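Local coordinates for protein haloacid dehalogenase-like hydrolase (Bacteroides thetaiotaomicron, PDB 2RBK) that probably acts as a magnesium-dependent phosphatase of the haloacid dehalogenase superfamily and holds an oxidovanadium group beside magnesium in its active site, at residues A[3-8]-A[205-210]; A[67-72]-A[147-152]; A[79-84]-A[192-197]; A[168-173]-A[182-187]; A[187-192]-A[215-220]. One frame throughout, in Å; residues are numbered along the deposited sequence.

Contacts 1 and 5 meet at the site that holds the magnesium ion and the oxidovanadium group: contact 1 supplies D8 from a central strand end, contact 5 supplies K188 from a helix start. Their centres lie about 10 Å apart, and S208 OG is hydrogen-bonded to M218 O at 2.9 Å. Helix 188-199 lies over the F6 face of the sheet and in contact 3 reaches its edge strand 78-82. Contact 2 borders the site, the nearest atoms of the N69 side chain about 5 Å from the vanadium group. Contact 4 stands behind it, the T182 side chain about 10 Å from the vanadium group; its D186 OD1 is 2.7 Å from Y81 OH of contact 3.

Contact 1. Residues A[3-8]-A[205-210]; sequences KALFFD and ETMSFG. With MG (magnesium ion), chain B; VN4 (oxido(dioxo)vanadium), chain C.
The rings of F7 and F209 form an offset stack, planes 17° apart and centroids 4.4 Å from each other. F7 CE2 sits over one face of the F209 ring, shifted toward its rim, while F6 O lies in plane at its edge and L5 CD2 also approaches that edge. On the other face of the sheet the F6 ring receives M207 O and T206 CG2 at its edge. Strands 4-7 and 206-210 run parallel at the centre of the Rossmann-like sheet of this HAD protein; backbone bonds alternate from A4 O, which accepts from M207 N, to F209 O, which accepts from D8 N. F209 also packs on I251 and V226, so an alanine here would probably leave the F7 ring without its stacking partner and open a gap beneath helix 250-258. At the other end K3 and E205 run side by side; a water joins K3 NZ to E205 OE1, and E205 OE2 is hydrogen-bonded to K202 N. D8 leaves the strand end with CG anti to the backbone N (chi1 177°). D8 OD1 binds magnesium at 2.1 Å and takes a hydrogen bond from T12, while D8 OD2 binds vanadium at 2.0 Å. D8 OD2, V and the water oxygen make an angle of 171°, a trigonal-bipyramidal geometry consistent with in-line phosphoryl transfer between the aspartate and an apical oxygen, as in other HAD phosphatases.

Contact 2. Residues A[67-72]-A[147-152]; sequences TMNGAY and VIQMTP
N69 ND2 is shared by two acceptors, Q149 OE1 and D180 OD2. Its bond to Q149 OE1 is 2.9 Å long with an N-H...O angle of 158°; the acceptor lies in the N69 amide plane, whereas the nitrogen stands above the carbonyl plane of Q149, and the two amides are turned 48° apart. The remaining amide atoms point to other partners: N69 OD1 accepts from N214 ND2, and Q149 NE2 donates to G44 O. Q149 CG is anti to the backbone N (chi1 -179°), and the chain runs on extended toward the loop. Residues 67-72 form the tight connection between strands 64-67 and 72-75 of the core sheet, with A71 and Y72 making a classic beta bulge opposite T67. Residues 147-152 enter the edge strand of a separate three-stranded antiparallel sheet, probably part of the cap of this HAD fold, so the contact bridges the two sheets. Beside the amides, M68 and I148 cross at about a right angle. I148 CG2 touches both M68 SD and A71 CB, 3.6 Å from each. Further along, I148 CD1 meets Y72 CD1 obliquely at 3.9 Å. The Y72 hydroxyl is hydrogen-bonded to E109 OE2.

Contact 3. Residues A[79-84]-A[192-197]; sequences VIYKSA and IDEIIR
Y81 and E194 cross each other at a slant, with the tyrosine ring and the carboxylate nearly alike in tilt, their planes 23° apart. The touch is made at the root of the tyrosine side chain, by CB, with CG next: Y81 CB comes to 3.7 Å from E194 CG. The chi2 of E194 (-64°) turns CD back toward Y81 CB; OE1 also lies near Y81 CB. R197 grips this oxygen side-on, NE and NH2 both 2.9 Å from E194 OE1; NH2 meets it nearly in line with its C-O bond, NE from above the carboxylate plane. R197 NH2 also comes to 3.1 Å from I80 O, at an angle too poor for a hydrogen bond. E194 OE2 goes to K190 NZ, and K190 also makes a cation-pi contact with the Y81 ring, whose hydroxyl is hydrogen-bonded to D186. Strand 79-82 lies on the edge of the core sheet of the HAD fold, and helix 192-197 runs nearly antiparallel to it, at 155°, with axes 8.5 Å apart. I80 and Y81 both face C73, a classic beta bulge, and both side chains reach the helix. I80 CD1 lies 3.5 Å from E194 O and 3.9 Å from I195 CD1, where I195 also packs on V75.

Contact 4. Residues A[168-173]-A[182-187]; sequences TCEIGR and TAKGDT
E170 and T182 form an antiparallel hydrogen-bonded pair in the small two-stranded sheet of 170-172 and 180-182, E170 N donating to T182 O and T182 N to E170 O. Just past the pair the chain folds into a type II beta turn from A183 to D186, and the E170 side chain lies against it. A bend at chi2 (-55°) directs the chain of E170 toward the turn, where E170 OE2 accepts from G185 N at 2.7 Å, met on the anti side and 21° out of the carboxylate plane. E170 CG rests 3.5 Å from A183 O, which itself takes the turn bond from D186 N. Two waters donate to the same E170 OE2. One of them, 3.1 Å from E170 OE2, also accepts from K184 NZ, so the lysine and the carboxylate are linked through solvent and not directly. G185 takes the third place of the turn with a positive phi of 83°, a conformation suited to glycine. Behind this shell T182 OG1 donates to D186 O, in its carbonyl plane and 2.8 Å away. D186 is anchored further out, its carboxylate hydrogen-bonded to S83. On the other flank a water joins T168 OG1, also hydrogen-bonded to E89, to K184 N, and C169 CB lies close to T182 O, at 3.1 Å. Where the loop leads into helix 188-199, T187 CG2 touches E170 CG at 4.0 Å.

Contact 5. Residues A[187-192]-A[215-220]; sequences TKQKGI and DISMLR. With VN4 (oxido(dioxo)vanadium), chain C.
Two helical segments that frame the HAD active site meet here, K188 at the head of helix 188-199 bonding D215; the axes of 188-192 and 216-220 run at 44° and approach to 8.2 Å. K188 stretches its extended chain toward the ligand. Its NZ makes a salt bridge to D215 OD1 at 2.7 Å, met nearly along the C-O bond, and also donates to the vanadium group oxygen O3 at 3.1 Å and to A42 O. D215 OD2 in turn accepts from D211 N and G212 N, which would hold the carboxylate in place for the lysine. An alanine in place of K188 would probably leave D215 OD1 without its salt-bridge mate and the vanadium group without one of its donors. M218 pads the lysine, crossing it at a slant with SD 3.9 Å from K188 CB. Its CB meets I192 CD1 at 3.7 Å, the two side chains at about a right angle. T187 is the N-cap, its OG1 taking a weak bond from Q189 N. The same OG1 is hydrogen-bonded to S217 OG at 3.1 Å. Farther from the ligand a single water donates to both Q189 OE1, at 2.6 Å, and S217 O, at 2.8 Å.

Contact 1. Residues A[3-8]-A[205-210]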
# COMPACT_ATOMS: atom_id res chain seq x y z
N LYS A 3 12.07 12.51 -11.42
CA LYS A 3 11.69 11.70 -12.57
C LYS A 3 10.58 10.72 -12.25
O LYS A 3 9.89 10.29 -13.18
CB LYS A 3 12.88 10.96 -13.14
CG LYS A 3 13.93 11.88 -13.76
CD LYS A 3 15.04 11.15 -14.52
CE LYS A 3 15.70 11.97 -15.62
NZ LYS A 3 16.76 11.20 -16.35
N ALA A 4 10.41 10.31 -11.01
CA ALA A 4 9.48 9.24 -10.63
C ALA A 4 8.70 9.68 -9.39
O ALA A 4 9.31 10.10 -8.41
CB ALA A 4 10.21 7.96 -10.36
N LEU A 5 7.40 9.57 -9.47
CA LEU A 5 6.46 9.87 -8.37
C LEU A 5 5.87 8.56 -7.89
O LEU A 5 5.42 7.74 -8.70
CB LEU A 5 5.34 10.74 -8.87
CG LEU A 5 5.73 12.05 -9.61
CD1 LEU A 5 4.49 12.79 -10.01
CD2 LEU A 5 6.66 12.90 -8.76
N PHE A 6 5.81 8.36 -6.57
CA PHE A 6 5.26 7.19 -5.96
C PHE A 6 4.13 7.58 -5.02
O PHE A 6 4.37 8.27 -4.04
CB PHE A 6 6.33 6.43 -5.15
CG PHE A 6 7.42 5.92 -6.06
CD1 PHE A 6 8.57 6.65 -6.35
CD2 PHE A 6 7.28 4.66 -6.65
CE1 PHE A 6 9.52 6.16 -7.21
CE2 PHE A 6 8.24 4.17 -7.52
CZ PHE A 6 9.37 4.92 -7.78
N PHE A 7 2.92 7.15 -5.35
CA PHE A 7 1.72 7.53 -4.60
C PHE A 7 1.12 6.33 -3.87
O PHE A 7 0.70 5.36 -4.50
CB PHE A 7 0.65 8.06 -5.52
CG PHE A 7 1.00 9.35 -6.21
CD1 PHE A 7 1.50 9.38 -7.48
CD2 PHE A 7 0.85 10.58 -5.54
CE1 PHE A 7 1.82 10.57 -8.12
CE2 PHE A 7 1.18 11.76 -6.18
CZ PHE A 7 1.66 11.76 -7.46
N ASP A 8 0.99 6.47 -2.54
CA ASP A 8 0.03 5.64 -1.83
C ASP A 8 -1.37 5.91 -2.36
O ASP A 8 -1.65 6.97 -2.91
CB ASP A 8 0.11 5.99 -0.35
CG ASP A 8 -0.86 5.28 0.51
OD1 ASP A 8 -1.56 5.97 1.30
OD2 ASP A 8 -0.94 4.03 0.42
N GLU A 205 16.26 10.94 -7.78
CA GLU A 205 15.27 11.49 -8.70
C GLU A 205 13.86 11.05 -8.35
O GLU A 205 12.95 11.08 -9.20
CB GLU A 205 15.64 11.07 -10.13
CG GLU A 205 16.99 11.55 -10.62
CD GLU A 205 17.47 10.89 -11.92
OE1 GLU A 205 18.15 11.61 -12.70
OE2 GLU A 205 17.25 9.66 -12.23
N THR A 206 13.62 10.59 -7.11
CA THR A 206 12.33 10.06 -6.70
C THR A 206 11.61 10.98 -5.72
O THR A 206 12.24 11.69 -4.93
CB THR A 206 12.49 8.68 -6.04
OG1 THR A 206 13.29 8.76 -4.86
CG2 THR A 206 13.10 7.69 -7.02
N MET A 207 10.29 10.90 -5.73
CA MET A 207 9.43 11.60 -4.78
C MET A 207 8.31 10.65 -4.39
O MET A 207 7.69 10.03 -5.27
CB MET A 207 8.86 12.86 -5.42
CG MET A 207 8.00 13.72 -4.48
SD MET A 207 7.42 15.24 -5.24
CE MET A 207 8.95 16.18 -5.26
N SER A 208 8.01 10.57 -3.11
CA SER A 208 6.94 9.70 -2.61
C SER A 208 5.92 10.53 -1.84
O SER A 208 6.23 11.61 -1.31
CB SER A 208 7.51 8.59 -1.75
OG SER A 208 8.14 9.13 -0.61
N PHE A 209 4.69 10.01 -1.77
CA PHE A 209 3.54 10.64 -1.16
C PHE A 209 2.80 9.63 -0.32
O PHE A 209 2.45 8.57 -0.85
CB PHE A 209 2.59 11.20 -2.22
CG PHE A 209 3.18 12.19 -3.19
CD1 PHE A 209 3.98 11.77 -4.24
CD2 PHE A 209 2.91 13.55 -3.08
CE1 PHE A 209 4.48 12.66 -5.16
CE2 PHE A 209 3.44 14.45 -3.99
CZ PHE A 209 4.22 14.02 -5.05
N GLY A 210 2.51 9.96 0.94
CA GLY A 210 1.79 9.01 1.79
C GLY A 210 1.17 9.66 2.97
O GLY A 210 1.42 10.82 3.33
MG MG B . -2.59 5.38 2.98
V VN4 C . -2.24 2.55 0.89
O1 VN4 C . -2.88 2.55 -0.65
O2 VN4 C . -2.95 3.53 2.16
O3 VN4 C . -1.25 1.17 1.60
O HOH W 1 19.16 11.44 -15.27
O HOH W 2 -0.83 4.64 3.83
O HOH W 3 -3.75 5.14 4.69
O HOH W 4 -3.69 1.01 1.08

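Contact 2. Residues A[67-72]-A[147-152]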
# COMPACT_ATOMS: atom_id res chain seq x y z
N THR A 67 2.54 -3.18 -5.34
CA THR A 67 1.37 -3.66 -4.58
C THR A 67 1.84 -4.54 -3.46
O THR A 67 3.01 -4.94 -3.38
CB THR A 67 0.38 -4.41 -5.51
OG1 THR A 67 0.90 -5.70 -5.86
CG2 THR A 67 0.03 -3.60 -6.73
N MET A 68 0.91 -4.83 -2.54
CA MET A 68 1.23 -5.66 -1.38
C MET A 68 2.52 -5.16 -0.69
O MET A 68 3.41 -5.94 -0.32
CB MET A 68 1.32 -7.15 -1.73
CG MET A 68 0.00 -7.67 -2.21
SD MET A 68 -0.15 -9.44 -2.24
CE MET A 68 -0.23 -9.79 -4.01
N ASN A 69 2.61 -3.85 -0.52
CA ASN A 69 3.71 -3.26 0.26
C ASN A 69 5.07 -3.58 -0.31
O ASN A 69 6.05 -3.65 0.41
CB ASN A 69 3.65 -3.67 1.74
CG ASN A 69 2.48 -3.07 2.43
OD1 ASN A 69 2.48 -1.87 2.70
ND2 ASN A 69 1.42 -3.84 2.65
N GLY A 70 5.17 -3.75 -1.65
CA GLY A 70 6.43 -4.09 -2.29
C GLY A 70 6.63 -5.53 -2.60
O GLY A 70 7.58 -5.87 -3.35
N ALA A 71 5.76 -6.41 -2.11
CA ALA A 71 5.89 -7.85 -2.35
C ALA A 71 5.42 -8.28 -3.73
O ALA A 71 5.62 -9.43 -4.14
CB ALA A 71 5.16 -8.66 -1.29
N TYR A 72 4.82 -7.38 -4.53
CA TYR A 72 4.37 -7.74 -5.86
C TYR A 72 4.39 -6.49 -6.74
O TYR A 72 3.54 -5.61 -6.56
CB TYR A 72 3.02 -8.43 -5.84
CG TYR A 72 2.65 -9.08 -7.12
CD1 TYR A 72 3.07 -10.38 -7.35
CD2 TYR A 72 1.86 -8.44 -8.04
CE1 TYR A 72 2.75 -11.03 -8.51
CE2 TYR A 72 1.54 -9.10 -9.21
CZ TYR A 72 1.97 -10.39 -9.45
OH TYR A 72 1.58 -11.05 -10.61
N VAL A 147 1.64 -17.76 -0.01
CA VAL A 147 1.05 -16.49 0.36
C VAL A 147 2.07 -15.36 0.17
O VAL A 147 3.19 -15.43 0.70
CB VAL A 147 0.53 -16.55 1.80
CG1 VAL A 147 -0.03 -15.22 2.25
CG2 VAL A 147 -0.53 -17.64 1.93
N ILE A 148 1.66 -14.33 -0.53
CA ILE A 148 2.46 -13.13 -0.75
C ILE A 148 2.23 -12.10 0.32
O ILE A 148 3.19 -11.43 0.80
CB ILE A 148 2.16 -12.53 -2.13
CG1 ILE A 148 2.38 -13.60 -3.22
CG2 ILE A 148 2.98 -11.29 -2.36
CD1 ILE A 148 2.26 -13.11 -4.62
N GLN A 149 1.01 -11.96 0.83
CA GLN A 149 0.69 -11.03 1.89
C GLN A 149 -0.44 -11.62 2.75
O GLN A 149 -1.36 -12.22 2.23
CB GLN A 149 0.25 -9.65 1.35
CG GLN A 149 -0.06 -8.64 2.45
CD GLN A 149 -0.20 -7.25 1.85
OE1 GLN A 149 0.84 -6.55 1.72
NE2 GLN A 149 -1.38 -6.83 1.45
N MET A 150 -0.32 -11.43 4.07
CA MET A 150 -1.41 -11.72 4.99
C MET A 150 -1.84 -10.45 5.66
O MET A 150 -1.00 -9.62 6.00
CB MET A 150 -0.98 -12.68 6.07
CG MET A 150 -0.43 -13.94 5.71
SD MET A 150 0.21 -14.93 7.02
CE MET A 150 1.65 -14.28 7.75
N THR A 151 -3.12 -10.32 5.90
CA THR A 151 -3.70 -9.13 6.55
C THR A 151 -4.53 -9.56 7.74
O THR A 151 -5.76 -9.77 7.58
CB THR A 151 -4.43 -8.30 5.50
OG1 THR A 151 -3.49 -7.94 4.48
CG2 THR A 151 -5.00 -7.06 6.15
N PRO A 152 -3.90 -9.75 8.88
CA PRO A 152 -4.64 -10.07 10.10
C PRO A 152 -5.28 -8.84 10.72
O PRO A 152 -4.73 -7.75 10.75
CB PRO A 152 -3.51 -10.61 11.05
CG PRO A 152 -2.31 -9.85 10.58
CD PRO A 152 -2.43 -9.80 9.09

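Contact 3. Residues A[79-84]-A[192-197]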
# COMPACT_ATOMS: atom_id res chain seq x y z
N VAL A 79 5.71 -8.65 -14.54
CA VAL A 79 6.11 -8.69 -13.13
C VAL A 79 7.62 -8.46 -13.03
O VAL A 79 8.40 -9.17 -13.72
CB VAL A 79 5.69 -10.03 -12.47
CG1 VAL A 79 6.23 -10.07 -11.06
CG2 VAL A 79 4.17 -10.22 -12.54
N ILE A 80 8.01 -7.49 -12.25
CA ILE A 80 9.44 -7.17 -12.08
C ILE A 80 10.01 -7.66 -10.78
O ILE A 80 11.25 -7.74 -10.65
CB ILE A 80 9.71 -5.67 -12.31
CG1 ILE A 80 9.11 -4.78 -11.22
CG2 ILE A 80 9.29 -5.24 -13.71
CD1 ILE A 80 9.59 -3.38 -11.25
N TYR A 81 9.17 -7.99 -9.80
CA TYR A 81 9.61 -8.48 -8.51
C TYR A 81 8.40 -9.06 -7.79
O TYR A 81 7.32 -8.48 -7.83
CB TYR A 81 10.25 -7.38 -7.62
CG TYR A 81 10.57 -7.89 -6.25
CD1 TYR A 81 11.59 -8.81 -6.01
CD2 TYR A 81 9.80 -7.51 -5.16
CE1 TYR A 81 11.85 -9.30 -4.75
CE2 TYR A 81 10.03 -8.03 -3.90
CZ TYR A 81 11.07 -8.92 -3.68
OH TYR A 81 11.36 -9.41 -2.45
N LYS A 82 8.59 -10.18 -7.09
CA LYS A 82 7.57 -10.69 -6.19
C LYS A 82 8.27 -11.47 -5.09
O LYS A 82 9.47 -11.79 -5.19
CB LYS A 82 6.53 -11.54 -6.90
CG LYS A 82 7.02 -12.67 -7.78
CD LYS A 82 5.90 -13.59 -8.20
CE LYS A 82 6.35 -14.96 -8.66
NZ LYS A 82 5.48 -15.71 -9.59
N SER A 83 7.50 -11.78 -4.06
CA SER A 83 8.00 -12.53 -2.95
C SER A 83 6.89 -13.39 -2.35
O SER A 83 5.74 -13.26 -2.71
CB SER A 83 8.59 -11.62 -1.84
OG SER A 83 7.56 -10.85 -1.27
N ALA A 84 7.27 -14.25 -1.43
CA ALA A 84 6.33 -15.09 -0.72
C ALA A 84 6.82 -15.23 0.72
O ALA A 84 8.02 -15.22 1.01
CB ALA A 84 6.17 -16.43 -1.36
N ILE A 192 10.09 0.84 -4.51
CA ILE A 192 10.75 1.93 -5.21
C ILE A 192 12.00 1.46 -5.88
O ILE A 192 12.27 1.73 -7.04
CB ILE A 192 11.04 3.13 -4.25
CG1 ILE A 192 9.72 3.83 -3.91
CG2 ILE A 192 12.06 4.06 -4.88
CD1 ILE A 192 9.85 5.03 -2.98
N ASP A 193 12.82 0.70 -5.14
CA ASP A 193 14.09 0.22 -5.69
C ASP A 193 13.87 -0.61 -6.94
O ASP A 193 14.60 -0.49 -7.90
CB ASP A 193 14.83 -0.59 -4.64
CG ASP A 193 15.39 0.22 -3.51
OD1 ASP A 193 15.49 1.48 -3.68
OD2 ASP A 193 15.74 -0.42 -2.49
N GLU A 194 12.86 -1.47 -6.92
CA GLU A 194 12.58 -2.34 -8.08
C GLU A 194 12.10 -1.54 -9.27
O GLU A 194 12.54 -1.75 -10.39
CB GLU A 194 11.61 -3.44 -7.67
CG GLU A 194 12.21 -4.41 -6.65
CD GLU A 194 13.38 -5.19 -7.19
OE1 GLU A 194 13.40 -5.45 -8.42
OE2 GLU A 194 14.28 -5.55 -6.40
N ILE A 195 11.19 -0.60 -9.04
CA ILE A 195 10.69 0.21 -10.14
C ILE A 195 11.82 1.04 -10.76
O ILE A 195 11.95 1.09 -11.98
CB ILE A 195 9.56 1.12 -9.67
CG1 ILE A 195 8.26 0.30 -9.35
CG2 ILE A 195 9.28 2.28 -10.62
CD1 ILE A 195 7.51 -0.19 -10.57
N ILE A 196 12.62 1.71 -9.93
CA ILE A 196 13.61 2.60 -10.52
C ILE A 196 14.70 1.76 -11.23
O ILE A 196 15.23 2.26 -12.23
CB ILE A 196 14.18 3.63 -9.52
CG1 ILE A 196 15.06 3.02 -8.46
CG2 ILE A 196 13.05 4.48 -9.00
CD1 ILE A 196 15.58 4.05 -7.45
N ARG A 197 15.01 0.57 -10.72
CA ARG A 197 15.94 -0.36 -11.41
C ARG A 197 15.43 -0.60 -12.80
O ARG A 197 16.19 -0.59 -13.78
CB ARG A 197 16.02 -1.68 -10.61
CG ARG A 197 16.78 -2.83 -11.21
CD ARG A 197 16.69 -4.17 -10.48
NE ARG A 197 15.31 -4.68 -10.46
CZ ARG A 197 14.70 -5.21 -11.46
NH1 ARG A 197 15.34 -5.32 -12.63
NH2 ARG A 197 13.42 -5.65 -11.35

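Contact 4. Residues A[168-173]-A[182-187]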
# COMPACT_ATOMS: atom_id res chain seq x y z
N THR A 168 10.65 -13.14 10.69
CA THR A 168 11.35 -12.54 9.56
C THR A 168 10.47 -11.62 8.73
O THR A 168 10.96 -10.97 7.84
CB THR A 168 12.04 -13.58 8.64
OG1 THR A 168 11.08 -14.32 7.93
CG2 THR A 168 13.01 -14.49 9.40
N CYS A 169 9.20 -11.53 8.99
CA CYS A 169 8.27 -10.75 8.19
C CYS A 169 8.33 -9.26 8.54
O CYS A 169 8.63 -8.85 9.66
CB CYS A 169 6.85 -11.22 8.33
SG CYS A 169 6.47 -12.81 7.66
N GLU A 170 7.95 -8.46 7.58
CA GLU A 170 7.64 -7.06 7.76
C GLU A 170 6.19 -6.91 8.10
O GLU A 170 5.33 -7.67 7.62
CB GLU A 170 7.90 -6.31 6.47
CG GLU A 170 9.31 -6.41 5.96
CD GLU A 170 10.43 -6.02 6.88
OE1 GLU A 170 10.25 -5.15 7.74
OE2 GLU A 170 11.55 -6.60 6.73
N ILE A 171 5.86 -5.93 8.93
CA ILE A 171 4.51 -5.66 9.34
C ILE A 171 4.27 -4.18 9.22
O ILE A 171 5.06 -3.40 9.78
CB ILE A 171 4.20 -6.13 10.78
CG1 ILE A 171 4.68 -7.54 11.08
CG2 ILE A 171 2.71 -5.93 10.96
CD1 ILE A 171 4.95 -7.69 12.56
N GLY A 172 3.23 -3.78 8.46
CA GLY A 172 2.91 -2.37 8.33
C GLY A 172 1.44 -2.08 8.48
O GLY A 172 0.64 -2.97 8.18
N ARG A 173 1.05 -0.89 8.82
CA ARG A 173 -0.40 -0.52 8.78
C ARG A 173 -0.66 0.77 7.95
O ARG A 173 0.06 1.76 7.99
CB ARG A 173 -1.02 -0.26 10.12
CG ARG A 173 -0.85 -1.26 11.20
CD ARG A 173 -1.57 -1.09 12.54
NE ARG A 173 -1.21 -2.28 13.35
CZ ARG A 173 -2.04 -3.15 13.77
NH1 ARG A 173 -3.35 -2.96 13.59
NH2 ARG A 173 -1.66 -4.24 14.44
N THR A 182 4.30 -9.13 5.18
CA THR A 182 5.00 -9.54 3.98
C THR A 182 6.36 -10.09 4.38
O THR A 182 6.79 -9.98 5.53
CB THR A 182 5.14 -8.35 3.01
OG1 THR A 182 5.72 -7.27 3.75
CG2 THR A 182 3.81 -7.97 2.36
N ALA A 183 7.05 -10.70 3.41
CA ALA A 183 8.33 -11.31 3.70
C ALA A 183 9.42 -10.28 3.97
O ALA A 183 9.30 -9.07 3.72
CB ALA A 183 8.73 -12.21 2.52
N LYS A 184 10.55 -10.77 4.50
CA LYS A 184 11.69 -9.98 4.90
C LYS A 184 12.09 -8.96 3.85
O LYS A 184 12.37 -9.29 2.72
CB LYS A 184 12.89 -10.91 5.16
CG LYS A 184 14.24 -10.34 5.47
CD LYS A 184 14.19 -9.97 6.96
CE LYS A 184 15.58 -9.61 7.44
NZ LYS A 184 15.37 -8.88 8.74
N GLY A 185 12.15 -7.68 4.29
CA GLY A 185 12.59 -6.62 3.43
C GLY A 185 11.53 -6.05 2.51
O GLY A 185 11.79 -5.01 1.90
N ASP A 186 10.35 -6.65 2.41
CA ASP A 186 9.33 -6.20 1.48
C ASP A 186 8.47 -5.13 2.09
O ASP A 186 7.51 -5.38 2.80
CB ASP A 186 8.51 -7.39 1.00
CG ASP A 186 9.42 -8.32 0.19
OD1 ASP A 186 10.35 -7.83 -0.48
OD2 ASP A 186 9.21 -9.54 0.34
N THR A 187 8.87 -3.88 1.84
CA THR A 187 8.15 -2.67 2.16
C THR A 187 8.07 -1.80 0.92
O THR A 187 8.71 -2.12 -0.10
CB THR A 187 8.77 -1.81 3.31
OG1 THR A 187 9.90 -1.18 2.81
CG2 THR A 187 9.15 -2.70 4.49
O HOH W 5 10.52 -13.53 5.31
O HOH W 6 14.03 -5.90 7.62
O HOH W 7 12.59 -8.15 9.26

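Contact 5. Residues A[187-192]-A[215-220]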
# COMPACT_ATOMS: atom_id res chain seq x y z
N THR A 187 8.87 -3.88 1.84
CA THR A 187 8.15 -2.67 2.16
C THR A 187 8.07 -1.80 0.92
O THR A 187 8.71 -2.12 -0.10
CB THR A 187 8.77 -1.81 3.31
OG1 THR A 187 9.90 -1.18 2.81
CG2 THR A 187 9.15 -2.70 4.49
N LYS A 188 7.34 -0.71 0.98
CA LYS A 188 7.28 0.13 -0.23
C LYS A 188 8.64 0.63 -0.68
O LYS A 188 8.80 0.94 -1.87
CB LYS A 188 6.28 1.24 -0.02
CG LYS A 188 4.84 0.79 0.12
CD LYS A 188 3.90 1.90 0.41
CE LYS A 188 2.50 1.38 0.73
NZ LYS A 188 1.48 2.46 0.81
N GLN A 189 9.58 0.78 0.23
CA GLN A 189 10.96 1.15 -0.15
C GLN A 189 11.56 0.18 -1.14
O GLN A 189 12.24 0.56 -2.11
CB GLN A 189 11.87 1.25 1.09
CG GLN A 189 13.33 1.06 1.00
CD GLN A 189 14.09 1.36 2.26
OE1 GLN A 189 13.47 1.68 3.28
NE2 GLN A 189 15.43 1.33 2.22
N LYS A 190 11.38 -1.14 -0.90
CA LYS A 190 11.81 -2.18 -1.85
C LYS A 190 11.14 -1.97 -3.18
O LYS A 190 11.75 -2.12 -4.25
CB LYS A 190 11.46 -3.57 -1.29
CG LYS A 190 11.64 -4.76 -2.24
CD LYS A 190 13.02 -4.95 -2.71
CE LYS A 190 13.20 -6.37 -3.30
NZ LYS A 190 14.56 -6.59 -3.88
N GLY A 191 9.83 -1.65 -3.16
CA GLY A 191 9.12 -1.40 -4.39
C GLY A 191 9.74 -0.25 -5.19
O GLY A 191 9.90 -0.37 -6.40
N ILE A 192 10.09 0.84 -4.51
CA ILE A 192 10.75 1.93 -5.21
C ILE A 192 12.00 1.46 -5.88
O ILE A 192 12.27 1.73 -7.04
CB ILE A 192 11.04 3.13 -4.25
CG1 ILE A 192 9.72 3.83 -3.91
CG2 ILE A 192 12.06 4.06 -4.88
CD1 ILE A 192 9.85 5.03 -2.98
N ASP A 215 3.87 3.91 4.92
CA ASP A 215 4.53 4.77 4.00
C ASP A 215 5.84 5.32 4.55
O ASP A 215 6.59 5.95 3.81
CB ASP A 215 3.64 5.97 3.63
CG ASP A 215 2.34 5.54 3.00
OD1 ASP A 215 2.45 4.63 2.09
OD2 ASP A 215 1.28 6.09 3.33
N ILE A 216 6.10 5.14 5.84
CA ILE A 216 7.26 5.79 6.44
C ILE A 216 8.55 5.38 5.75
O ILE A 216 9.40 6.23 5.48
CB ILE A 216 7.27 5.52 7.97
CG1 ILE A 216 6.20 6.38 8.63
CG2 ILE A 216 8.64 5.72 8.58
CD1 ILE A 216 5.96 6.06 10.12
N SER A 217 8.72 4.08 5.44
CA SER A 217 10.00 3.70 4.83
C SER A 217 10.14 4.36 3.47
O SER A 217 11.27 4.79 3.13
CB SER A 217 10.21 2.22 4.77
OG SER A 217 9.27 1.58 3.95
N MET A 218 9.10 4.48 2.67
CA MET A 218 9.27 5.16 1.37
C MET A 218 9.36 6.67 1.48
O MET A 218 9.97 7.29 0.59
CB MET A 218 8.21 4.75 0.33
CG MET A 218 6.81 5.28 0.52
SD MET A 218 5.88 5.02 -1.00
CE MET A 218 4.32 5.81 -0.57
N LEU A 219 8.78 7.28 2.51
CA LEU A 219 8.92 8.72 2.76
C LEU A 219 10.39 9.03 3.09
O LEU A 219 10.90 10.07 2.67
CB LEU A 219 7.99 9.17 3.86
CG LEU A 219 6.52 9.19 3.47
CD1 LEU A 219 5.58 9.38 4.65
CD2 LEU A 219 6.21 10.25 2.44
N ARG A 220 11.03 8.17 3.87
CA ARG A 220 12.43 8.35 4.23
C ARG A 220 13.34 8.02 3.05
O ARG A 220 14.38 8.65 2.87
CB ARG A 220 12.76 7.53 5.48
CG ARG A 220 12.12 8.07 6.74
CD ARG A 220 12.70 7.48 8.03
NE ARG A 220 12.02 8.01 9.21
CZ ARG A 220 12.13 9.18 9.80
NH1 ARG A 220 13.01 10.05 9.28
NH2 ARG A 220 11.42 9.50 10.88
V VN4 C . -2.24 2.55 0.89
O1 VN4 C . -2.88 2.55 -0.65
O2 VN4 C . -2.95 3.53 2.16
O3 VN4 C . -1.25 1.17 1.60
O HOH W 8 13.60 3.99 4.56
O HOH W 4 -3.69 1.01 1.08